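Local coordinates for acyl-coenzyme A thioesterase THEM4 (PDB 2OV9) that probably hydrolyses fatty acyl-coenzyme A thioesters to the free fatty acid and coenzyme A, as a member of the thioesterase superfamily, at the interface of chains A and B. Coordinates in Å, arbitrary orientation; residue numbers count along the deposited sequence, not the author numbering. Chains: chain A/B, Hypothetical protein.

Contact 1: the interface of chains A and B. Residues chain A 58, 61-62, 65; chain B 33, 36-37, 40.
The guanidinium plane of B:Arg36 has the methyl of A:Ala62 above it at its NE end, next to CD and not over the centre of the group. CB of A:Ala62 lies 3.5 Å from NE of B:Arg36 and follows the aliphatic stretch from CG to CD as well. With CG of B:Arg36 anti to the backbone N (chi1 -176°) and the chain extended as far as NE, the arginine runs past this methyl lengthwise instead of curling away.

B:Val37 supplies the branch that fills the groove of the facing helix. Its CG2 points at the carbonyl of A:Leu58, 3.3 Å from O, and also reaches CB of A:Ala62 at 3.9 Å; the side chain of A:Ile61 flanks it more distantly. The torsion that turns CG1 anti to the backbone N (chi1 167°) leaves CG2 as the branch that enters between A:Leu58 and A:Ala62. At one end of the patch CB of A:Leu58 presses against CB of B:Ala33 at 3.4 Å, a tight fit. At the other, CB of A:Leu65 meets CB of B:Ala40 at 3.7 Å, where a water also links the backbone, 3.2 Å from O of A:Leu65 and 2.7 Å from O of B:Ala40.

The alanines B:Ala33, B:Ala40 and A:Ala62 thus illustrate how small side chains let two helices approach closely. Helix 51-67 of chain A and helix 26-43 of chain B run almost parallel, in the same direction, within the N-terminal helical domain, and the two-fold axis repeats the pairing with the chains exchanged.

Contact 2: the interface of chains A and B. Residues chain A 159-161; chain B 156-157, 159.
The side chains of B:Gln157 and A:Arg161 run alongside each other, both heading away from the strands in a similar direction, where strand 154-162 of each chain pairs antiparallel with its copy, an edge-to-edge joining of sheets typical of dimeric hotdog-fold thioesterases. The glutamine can be followed outward. Its CB passes the carbonyl of A:Thr160 at 3.8 Å from O, and CG, the next carbon, comes nearer to the same O of A:Thr160, at 3.2 Å. CG is anti to the backbone N (chi1 -153°), which leans the side chain across the partner strand, over the A:Thr160 carbonyl, and a bend at chi2 then swings the amide toward the arginine.

CD of B:Gln157 sits above one face of the A:Arg161 guanidinium, 3.9 Å from CZ and displaced toward the rim. The two planes are turned 34° apart, an inclined overlap and not a parallel stack. OE1 of B:Gln157 lies 2.9 Å from NH2 of A:Arg161, but no N-H of the arginine is aimed at it, so the pair is close without being a hydrogen bond; any attraction between the carbonyl dipole and the positive charge would be electrostatic. The other tip atom, NE2, is directed back toward the hydroxyl of B:Ser159 in its own chain, at a separation too short to be trusted. For its part the arginine chain is bent at chi3 (140°), which brings the flat group back over the amide.

Closer to the two-fold axis, A:Ser159 and B:Ser159 form an antiparallel bridge, and their OG atoms stand 4.1 Å apart, beyond direct bonding. The bridge between A:Arg161 and B:Gln157 continues the same register, with the glutamine burying 62 Å² against the partner chain.

Contact 1: the interface of chains A and B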
# COMPACT_ATOMS: atom_id res chain seq x y z
N LEU A 58 2.35 -13.51 18.81
CA LEU A 58 2.85 -12.87 17.57
C LEU A 58 4.27 -12.34 17.78
O LEU A 58 5.13 -12.48 16.92
CB LEU A 58 1.89 -11.77 17.12
CG LEU A 58 0.54 -12.28 16.58
CD1 LEU A 58 -0.46 -11.11 16.53
CD2 LEU A 58 0.69 -12.88 15.20
N ILE A 61 6.54 -15.40 17.83
CA ILE A 61 6.77 -15.79 16.45
C ILE A 61 7.77 -14.85 15.75
O ILE A 61 8.69 -15.29 15.05
CB ILE A 61 5.43 -15.87 15.67
CG1 ILE A 61 4.56 -17.03 16.19
CG2 ILE A 61 5.66 -15.99 14.19
CD1 ILE A 61 3.05 -16.95 15.72
N ALA A 62 7.59 -13.55 15.95
CA ALA A 62 8.45 -12.59 15.29
C ALA A 62 9.88 -12.79 15.77
O ALA A 62 10.81 -12.85 14.96
CB ALA A 62 7.97 -11.18 15.56
N LEU A 65 11.34 -15.81 13.95
CA LEU A 65 11.69 -15.42 12.57
C LEU A 65 12.92 -14.53 12.48
O LEU A 65 13.78 -14.71 11.61
CB LEU A 65 10.48 -14.77 11.89
CG LEU A 65 9.24 -15.66 11.74
CD1 LEU A 65 8.08 -14.86 11.16
CD2 LEU A 65 9.53 -16.82 10.81
N ALA B 33 2.47 -6.26 16.81
CA ALA B 33 3.16 -7.55 16.77
C ALA B 33 3.03 -8.18 15.38
O ALA B 33 4.01 -8.73 14.85
CB ALA B 33 2.59 -8.47 17.82
N ARG B 36 5.38 -6.60 13.06
CA ARG B 36 6.73 -7.09 13.34
C ARG B 36 6.95 -8.45 12.65
O ARG B 36 8.04 -8.73 12.14
CB ARG B 36 6.91 -7.19 14.86
CG ARG B 36 8.27 -7.60 15.29
CD ARG B 36 8.30 -7.95 16.77
NE ARG B 36 9.57 -8.55 17.12
CZ ARG B 36 9.87 -9.01 18.34
NH1 ARG B 36 8.97 -8.92 19.33
NH2 ARG B 36 11.07 -9.54 18.56
N VAL B 37 5.93 -9.29 12.66
CA VAL B 37 5.92 -10.57 11.95
C VAL B 37 6.07 -10.36 10.42
O VAL B 37 6.88 -11.05 9.78
CB VAL B 37 4.62 -11.38 12.24
CG1 VAL B 37 4.47 -12.55 11.26
CG2 VAL B 37 4.56 -11.86 13.69
N ALA B 40 9.59 -9.43 9.65
CA ALA B 40 10.53 -10.54 9.90
C ALA B 40 10.48 -11.62 8.81
O ALA B 40 11.51 -12.19 8.47
CB ALA B 40 10.28 -11.16 11.28
O HOH W 1 13.70 -11.94 10.07

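Contact 2: the interface of chains A and B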
# COMPACT_ATOMS: atom_id res chain seq x y z
N SER A 159 0.17 9.46 -13.80
CA SER A 159 -1.06 10.25 -13.80
C SER A 159 -2.23 9.29 -13.72
O SER A 159 -2.47 8.51 -14.65
CB SER A 159 -1.16 11.11 -15.07
OG SER A 159 -0.16 12.12 -15.13
N THR A 160 -2.95 9.32 -12.60
CA THR A 160 -3.95 8.31 -12.25
C THR A 160 -5.30 8.98 -12.27
O THR A 160 -5.48 10.00 -11.63
CB THR A 160 -3.65 7.71 -10.83
OG1 THR A 160 -2.34 7.12 -10.83
CG2 THR A 160 -4.66 6.66 -10.44
N ARG A 161 -6.24 8.42 -13.04
CA ARG A 161 -7.57 9.00 -13.22
C ARG A 161 -8.57 8.05 -12.63
O ARG A 161 -8.52 6.86 -12.90
CB ARG A 161 -7.89 9.21 -14.71
CG ARG A 161 -6.71 9.75 -15.49
CD ARG A 161 -7.12 10.54 -16.73
NE ARG A 161 -6.26 11.72 -16.87
CZ ARG A 161 -6.70 12.97 -17.02
NH1 ARG A 161 -8.01 13.20 -17.09
NH2 ARG A 161 -5.83 13.97 -17.13
N ALA B 156 -10.47 12.43 -7.95
CA ALA B 156 -10.71 12.41 -9.40
C ALA B 156 -9.44 12.11 -10.23
O ALA B 156 -9.49 11.34 -11.19
CB ALA B 156 -11.33 13.73 -9.84
N GLN B 157 -8.33 12.74 -9.85
CA GLN B 157 -7.05 12.56 -10.55
C GLN B 157 -5.89 12.81 -9.60
O GLN B 157 -5.94 13.71 -8.76
CB GLN B 157 -6.91 13.50 -11.76
CG GLN B 157 -5.98 12.94 -12.84
CD GLN B 157 -5.15 13.99 -13.55
OE1 GLN B 157 -5.66 14.78 -14.34
NE2 GLN B 157 -3.84 13.98 -13.29
N SER B 159 -1.67 13.23 -9.84
CA SER B 159 -0.48 13.30 -10.67
C SER B 159 0.75 13.30 -9.80
O SER B 159 1.00 14.29 -9.13
CB SER B 159 -0.48 14.57 -11.49
OG SER B 159 -1.67 14.61 -12.27

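About 36 Å separates the centres of the C-alpha atoms of contact 1 and contact 2, and they share neither residues nor secondary-structure elements. Contact 1 joins unlike helices of the two chains near the N-terminus, whereas contact 2 joins copies of one strand in the thioesterase region. Both belong to a single two-fold interface. The chains are therefore clasped at two distant levels, by helix packing and by strand pairing, an arrangement that would restrict rocking of one subunit against the other. A dimer fits the hotdog family, in which active sites commonly form between subunits, although the structure alone does not show catalysis.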